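Local structure of cellulase (4W7W) at residues A[224-229]-A[266-271]; A[152-157]-A[189-194]. The protein probably hydrolyses internal beta-1,4-glucosidic bonds of cellulose, as a family 5 glycoside hydrolase. All blocks are in the same frame, centred on the assembly; numbering follows the deposited sequence.

Contact 1 (A[224-229]-A[266-271]). With BGC (beta-D-glucopyranose), chain C.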
loop_
_atom_site.group_PDB
_atom_site.type_symbol
_atom_site.label_atom_id
_atom_site.label_comp_id
_atom_site.label_asym_id
_atom_site.label_seq_id
_atom_site.Cartn_x
_atom_site.Cartn_y
_atom_site.Cartn_z
ATOM N N HIS A 224 -4.103 -1.740 -6.506
ATOM C CA HIS A 224 -2.783 -2.128 -7.001
ATOM C C HIS A 224 -2.916 -2.482 -8.458
ATOM O O HIS A 224 -3.967 -2.949 -8.889
ATOM C CB HIS A 224 -2.230 -3.339 -6.254
ATOM C CG HIS A 224 -1.961 -3.066 -4.807
ATOM N ND1 HIS A 224 -1.393 -3.999 -3.969
ATOM C CD2 HIS A 224 -2.173 -1.959 -4.059
ATOM C CE1 HIS A 224 -1.292 -3.476 -2.756
ATOM N NE2 HIS A 224 -1.744 -2.238 -2.790
ATOM N N GLN A 225 -1.861 -2.279 -9.245
ATOM C CA GLN A 225 -1.928 -2.649 -10.657
ATOM C C GLN A 225 -0.562 -3.023 -11.193
ATOM O O GLN A 225 0.358 -2.218 -11.244
ATOM C CB GLN A 225 -2.523 -1.532 -11.517
ATOM C CG GLN A 225 -2.829 -1.976 -12.939
ATOM C CD GLN A 225 -3.861 -3.072 -12.965
ATOM O OE1 GLN A 225 -4.951 -2.916 -12.429
ATOM N NE2 GLN A 225 -3.537 -4.189 -13.600
ATOM N N TYR A 226 -0.478 -4.273 -11.629
ATOM C CA TYR A 226 0.683 -4.800 -12.341
ATOM C C TYR A 226 0.278 -5.129 -13.774
ATOM O O TYR A 226 -0.910 -5.232 -14.089
ATOM C CB TYR A 226 1.226 -6.022 -11.591
ATOM C CG TYR A 226 1.826 -5.664 -10.248
ATOM C CD1 TYR A 226 3.135 -5.228 -10.145
ATOM C CD2 TYR A 226 1.082 -5.755 -9.071
ATOM C CE1 TYR A 226 3.691 -4.898 -8.918
ATOM C CE2 TYR A 226 1.644 -5.415 -7.837
ATOM C CZ TYR A 226 2.959 -4.991 -7.769
ATOM O OH TYR A 226 3.569 -4.651 -6.589
ATOM N N LEU A 227 1.270 -5.246 -14.655
ATOM C CA LEU A 227 1.003 -5.212 -16.089
ATOM C C LEU A 227 1.355 -6.492 -16.832
ATOM O O LEU A 227 1.296 -6.522 -18.058
ATOM C CB LEU A 227 1.747 -4.032 -16.732
ATOM C CG LEU A 227 1.425 -2.614 -16.254
ATOM C CD1 LEU A 227 1.982 -1.567 -17.195
ATOM C CD2 LEU A 227 -0.049 -2.400 -15.963
ATOM N N ASP A 228 1.725 -7.538 -16.110
ATOM C CA ASP A 228 1.889 -8.855 -16.713
ATOM C C ASP A 228 0.521 -9.540 -16.940
ATOM O O ASP A 228 -0.518 -8.968 -16.612
ATOM C CB ASP A 228 2.920 -9.712 -15.941
ATOM C CG ASP A 228 2.570 -9.948 -14.486
ATOM O OD1 ASP A 228 1.725 -9.223 -13.916
ATOM O OD2 ASP A 228 3.204 -10.860 -13.902
ATOM N N LYS A 229 0.520 -10.739 -17.544
ATOM C CA LYS A 229 -0.710 -11.336 -18.084
ATOM C C LYS A 229 -1.813 -11.504 -17.057
ATOM O O LYS A 229 -2.990 -11.323 -17.395
ATOM C CB LYS A 229 -0.427 -12.693 -18.752
ATOM C CG LYS A 229 -1.640 -13.353 -19.427
ATOM C CD LYS A 229 -1.331 -14.767 -19.927
ATOM C CE LYS A 229 -2.386 -15.286 -20.906
ATOM N NZ LYS A 229 -3.745 -15.420 -20.301
ATOM N N GLU A 266 0.486 -0.036 -4.925
ATOM C CA GLU A 266 1.570 -0.751 -5.566
ATOM C C GLU A 266 1.337 -0.753 -7.059
ATOM O O GLU A 266 0.212 -0.933 -7.531
ATOM C CB GLU A 266 1.676 -2.217 -5.147
ATOM C CG GLU A 266 1.972 -2.437 -3.689
ATOM C CD GLU A 266 2.175 -3.896 -3.333
ATOM O OE1 GLU A 266 2.360 -4.753 -4.247
ATOM O OE2 GLU A 266 2.139 -4.187 -2.116
ATOM N N PHE A 267 2.433 -0.634 -7.792
ATOM C CA PHE A 267 2.490 -0.826 -9.236
ATOM C C PHE A 267 3.970 -0.936 -9.542
ATOM O O PHE A 267 4.807 -0.494 -8.767
ATOM C CB PHE A 267 1.837 0.323 -10.032
ATOM C CG PHE A 267 2.580 1.658 -9.970
ATOM C CD1 PHE A 267 2.701 2.361 -8.784
ATOM C CD2 PHE A 267 3.137 2.201 -11.106
ATOM C CE1 PHE A 267 3.360 3.577 -8.741
ATOM C CE2 PHE A 267 3.778 3.415 -11.073
ATOM C CZ PHE A 267 3.900 4.111 -9.891
ATOM N N ALA A 268 4.293 -1.530 -10.681
ATOM C CA ALA A 268 5.677 -1.669 -11.114
ATOM C C ALA A 268 5.686 -2.032 -12.570
ATOM O O ALA A 268 4.728 -2.620 -13.087
ATOM C CB ALA A 268 6.400 -2.753 -10.336
ATOM N N THR A 269 6.806 -1.718 -13.205
ATOM C CA THR A 269 7.117 -2.077 -14.584
ATOM C C THR A 269 8.589 -2.439 -14.640
ATOM O O THR A 269 9.397 -1.908 -13.874
ATOM C CB THR A 269 6.793 -0.909 -15.538
ATOM O OG1 THR A 269 7.474 0.276 -15.121
ATOM C CG2 THR A 269 5.307 -0.630 -15.580
ATOM N N ALA A 270 8.936 -3.339 -15.552
ATOM C CA ALA A 270 10.316 -3.763 -15.709
ATOM C C ALA A 270 11.077 -2.845 -16.643
ATOM O O ALA A 270 10.503 -1.980 -17.306
ATOM C CB ALA A 270 10.357 -5.187 -16.215
ATOM N N ASN A 271 12.385 -3.046 -16.678
ATOM C CA ASN A 271 13.252 -2.151 -17.427
ATOM C C ASN A 271 13.415 -2.531 -18.890
ATOM O O ASN A 271 14.444 -3.070 -19.294
ATOM C CB ASN A 271 14.620 -2.104 -16.749
ATOM C CG ASN A 271 15.583 -1.183 -17.442
ATOM O OD1 ASN A 271 15.184 -0.173 -17.995
ATOM N ND2 ASN A 271 16.848 -1.546 -17.444
HETATM C C2 BGC C . -0.172 -12.631 -6.234
HETATM C C3 BGC C . 0.326 -11.743 -5.103
HETATM C C4 BGC C . 0.610 -10.328 -5.599
HETATM C C5 BGC C . -0.596 -9.792 -6.360
HETATM C C6 BGC C . -0.297 -8.463 -7.028
HETATM C C1 BGC C . -1.356 -11.962 -6.906
HETATM O O2 BGC C . -0.584 -13.913 -5.748
HETATM O O3 BGC C . 1.518 -12.302 -4.554
HETATM O O4 BGC C . 0.978 -9.476 -4.513
HETATM O O5 BGC C . -0.964 -10.688 -7.409
HETATM O O6 BGC C . -1.422 -8.011 -7.788
HETATM O O HOH W 1 3.882 -5.176 -13.661
#

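Contact 2 (A[152-157]-A[189-194]). With BGC (beta-D-glucopyranose), chain C; BGC (beta-D-glucopyranose), chain B.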
loop_
_atom_site.group_PDB
_atom_site.type_symbol
_atom_site.label_atom_id
_atom_site.label_comp_id
_atom_site.label_asym_id
_atom_site.label_seq_id
_atom_site.Cartn_x
_atom_site.Cartn_y
_atom_site.Cartn_z
ATOM N N MET A 152 -4.914 -2.766 5.001
ATOM C CA MET A 152 -4.563 -4.153 4.748
ATOM C C MET A 152 -4.012 -4.318 3.355
ATOM O O MET A 152 -4.672 -3.963 2.377
ATOM C CB MET A 152 -5.799 -5.052 4.858
ATOM C CG MET A 152 -5.517 -6.528 4.662
ATOM S SD MET A 152 -4.346 -7.241 5.833
ATOM C CE MET A 152 -5.301 -7.122 7.345
ATOM N N ASN A 153 -2.839 -4.914 3.235
ATOM C CA ASN A 153 -2.306 -5.202 1.916
ATOM C C ASN A 153 -3.081 -6.339 1.262
ATOM O O ASN A 153 -3.113 -7.449 1.800
ATOM C CB ASN A 153 -0.851 -5.590 1.978
ATOM C CG ASN A 153 -0.285 -5.784 0.599
ATOM O OD1 ASN A 153 -0.233 -4.826 -0.172
ATOM N ND2 ASN A 153 0.110 -6.992 0.262
ATOM N N GLU A 154 -3.646 -6.078 0.082
ATOM C CA GLU A 154 -4.188 -7.133 -0.805
ATOM C C GLU A 154 -5.035 -8.207 -0.110
ATOM O O GLU A 154 -4.724 -9.402 -0.167
ATOM C CB GLU A 154 -3.069 -7.773 -1.628
ATOM C CG GLU A 154 -2.398 -6.746 -2.516
ATOM C CD GLU A 154 -1.416 -7.340 -3.499
ATOM O OE1 GLU A 154 -1.247 -8.569 -3.505
ATOM O OE2 GLU A 154 -0.812 -6.542 -4.271
ATOM N N PRO A 155 -6.147 -7.806 0.517
ATOM C CA PRO A 155 -7.112 -8.829 0.912
ATOM C C PRO A 155 -7.470 -9.712 -0.285
ATOM O O PRO A 155 -7.557 -9.235 -1.410
ATOM C CB PRO A 155 -8.342 -8.018 1.342
ATOM C CG PRO A 155 -7.847 -6.626 1.597
ATOM C CD PRO A 155 -6.706 -6.451 0.624
ATOM N N ASN A 156 -7.666 -10.996 -0.026
ATOM C CA ASN A 156 -8.113 -11.946 -1.038
ATOM C C ASN A 156 -8.669 -13.136 -0.262
ATOM O O ASN A 156 -8.476 -13.228 0.949
ATOM C CB ASN A 156 -6.948 -12.357 -1.940
ATOM C CG ASN A 156 -5.857 -13.078 -1.198
ATOM O OD1 ASN A 156 -4.972 -12.454 -0.559
ATOM N ND2 ASN A 156 -5.907 -14.369 -1.228
ATOM N N GLY A 157 -9.390 -14.026 -0.940
ATOM C CA GLY A 157 -9.886 -15.214 -0.244
ATOM C C GLY A 157 -11.019 -14.903 0.724
ATOM O O GLY A 157 -11.245 -15.652 1.680
ATOM N N ALA A 189 -9.835 -9.471 -3.762
ATOM C CA ALA A 189 -9.246 -9.760 -5.089
ATOM C C ALA A 189 -7.911 -9.044 -5.275
ATOM O O ALA A 189 -7.577 -8.536 -6.355
ATOM C CB ALA A 189 -10.223 -9.439 -6.228
ATOM N N TYR A 190 -7.107 -9.031 -4.208
ATOM C CA TYR A 190 -5.778 -8.418 -4.224
ATOM C C TYR A 190 -5.858 -6.924 -4.546
ATOM O O TYR A 190 -4.879 -6.328 -4.990
ATOM C CB TYR A 190 -4.815 -9.139 -5.166
ATOM C CG TYR A 190 -4.686 -10.612 -4.892
ATOM C CD1 TYR A 190 -3.746 -11.093 -4.007
ATOM C CD2 TYR A 190 -5.497 -11.519 -5.551
ATOM C CE1 TYR A 190 -3.630 -12.449 -3.774
ATOM C CE2 TYR A 190 -5.386 -12.872 -5.339
ATOM C CZ TYR A 190 -4.448 -13.336 -4.454
ATOM O OH TYR A 190 -4.332 -14.700 -4.247
ATOM N N THR A 191 -7.029 -6.340 -4.290
ATOM C CA THR A 191 -7.350 -4.955 -4.571
ATOM C C THR A 191 -6.873 -4.477 -5.944
ATOM O O THR A 191 -6.453 -3.344 -6.132
ATOM C CB THR A 191 -6.961 -4.046 -3.370
ATOM O OG1 THR A 191 -7.827 -2.922 -3.376
ATOM C CG2 THR A 191 -5.480 -3.624 -3.276
ATOM N N GLY A 192 -7.003 -5.337 -6.942
ATOM C CA GLY A 192 -6.569 -4.964 -8.282
ATOM C C GLY A 192 -7.444 -3.874 -8.869
ATOM O O GLY A 192 -8.667 -3.963 -8.843
ATOM N N ALA A 193 -6.835 -2.859 -9.477
ATOM C CA ALA A 193 -7.649 -1.849 -10.149
ATOM C C ALA A 193 -8.442 -2.479 -11.286
ATOM O O ALA A 193 -9.615 -2.193 -11.482
ATOM C CB ALA A 193 -6.795 -0.714 -10.681
ATOM N N HIS A 194 -7.767 -3.327 -12.046
ATOM C CA HIS A 194 -8.345 -3.945 -13.232
ATOM C C HIS A 194 -9.654 -4.690 -12.988
ATOM O O HIS A 194 -10.510 -4.705 -13.862
ATOM C CB HIS A 194 -7.322 -4.889 -13.894
ATOM C CG HIS A 194 -6.901 -6.023 -13.017
ATOM N ND1 HIS A 194 -7.489 -7.266 -13.082
ATOM C CD2 HIS A 194 -6.017 -6.078 -11.986
ATOM C CE1 HIS A 194 -6.965 -8.047 -12.156
ATOM N NE2 HIS A 194 -6.057 -7.353 -11.490
HETATM C C2 BGC C . -0.172 -12.631 -6.234
HETATM C C3 BGC C . 0.326 -11.743 -5.103
HETATM C C4 BGC C . 0.610 -10.328 -5.599
HETATM C C5 BGC C . -0.596 -9.792 -6.360
HETATM C C6 BGC C . -0.297 -8.463 -7.028
HETATM C C1 BGC C . -1.356 -11.962 -6.906
HETATM O O2 BGC C . -0.584 -13.913 -5.748
HETATM O O3 BGC C . 1.518 -12.302 -4.554
HETATM O O4 BGC C . 0.978 -9.476 -4.513
HETATM O O5 BGC C . -0.964 -10.688 -7.409
HETATM O O6 BGC C . -1.422 -8.011 -7.788
HETATM C C2 BGC B . -4.882 -11.638 -9.832
HETATM C C3 BGC B . -3.476 -11.517 -9.274
HETATM C C4 BGC B . -3.151 -12.691 -8.338
HETATM C C5 BGC B . -3.491 -14.042 -8.948
HETATM C C6 BGC B . -3.330 -15.174 -7.931
HETATM C C1 BGC B . -5.139 -13.030 -10.381
HETATM O O2 BGC B . -5.104 -10.642 -10.842
HETATM O O3 BGC B . -3.435 -10.288 -8.560
HETATM O O4 BGC B . -1.761 -12.746 -8.006
HETATM O O5 BGC B . -4.843 -14.043 -9.411
HETATM O O6 BGC B . -3.479 -16.428 -8.608
#

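Contact 1 (A[224-229]-A[266-271])
The hydroxyl of Y226 gives a short hydrogen bond to the carboxylate of E266, OH to OE1 2.6 Å. Both residues sit at the C-terminal ends of neighbouring parallel strands, 219-226 and 262-268, of the (beta/alpha)8 barrel. The two strands belong to one beta-alpha-beta unit, and helix 243-258 makes the crossover. Y226 reaches OE1 on its anti side, somewhat out of the carboxylate plane, and the tyrosine ring stands nearly upright to that plane (81°). The other oxygen, OE2, is held by a salt bridge to R67, so the carboxylate is gripped from two strands. E266 is probably the nucleophile, as in other family 5 enzymes. Within 224-229 and 266-271 one backbone bond crosses, Q225 N to E266 O (3.0 Å). Further on the segments part, and a water bridges L227 N and A268 O.

E266 CG is anti to the carbonyl carbon (chi1 -63°). The extended chain beyond it brings the carboxylate along the H224 ring to Y226 OH. CG makes a CH-pi contact over that ring's face, 3.7 Å from the centroid; the carboxylate is stacked at 20° to the ring. H224 ND1 is hydrogen-bonded to E154. A268 CB meets the edge of the Y226 ring at CE1. Y226 CD2 also lies 3.6 Å from O6 of BGC (chain C), which comes in obliquely. At the far end, L227 CD1 packs against T269 CG2 at 3.8 Å.

Contact 2 (A[152-157]-A[189-194])
Y190 and N156 meet face on. N156 CB makes a CH-pi contact over the centre of the tyrosine ring, 3.6 Å from the centroid, and the amide is stacked at 8° to the ring. The opposite face of the ring carries sugar: C1 of BGC (chain C) and C4 of BGC (chain B) lie above it, both offset toward the rim. Y190 is thus a sugar-binding platform backed by N156.

The polar link between the loops is a backbone bond, Y190 N to P155 O, 2.8 Å. It ties the loop after strand 147-150 to the loop after strand 183-186 of the (beta/alpha)8 barrel. Beside it, E154 CG packs on the carbonyl O of Y190 at 3.5 Å.

Between these two loops and the glycan, the hydrogen bond is made by E154; D230 O and Y231 O are further partners of the sugar. The E154 chain runs extended beyond CG (chi2 -172°), which carries OE1 past the edge of the Y190 ring to accept a bond from O4 of BGC (chain C), 2.6 Å. C1 of this glucose is joined to O4 of BGC (chain B), so the O4 at E154 is at the non-reducing end of the fragment. This, and a place just after strand 147-150, is consistent with E154 as the family 5 acid/base that protonates the leaving oxygen.

Overall arrangement
The two contacts lie at the C-terminal end of one eight-stranded parallel barrel, with centres about 14 Å apart. Both segments of contact 2 precede those of contact 1 in the chain. Contact 2 joins the loops after strands 147-150 and 183-186. Contact 1 joins the ends of strands 219-226 and 262-268, so together they span four successive strands. They also touch directly. H224 ND1 lies 2.6 Å from E154 OE2, a probable hydrogen bond, and H224 N probably bonds T191 O. Both contacts border BGC (chain C) and form part of the glycan-binding cleft. H224 lies between the two glutamates, bonded to E154 and stacked on E266, and so joins the contacts.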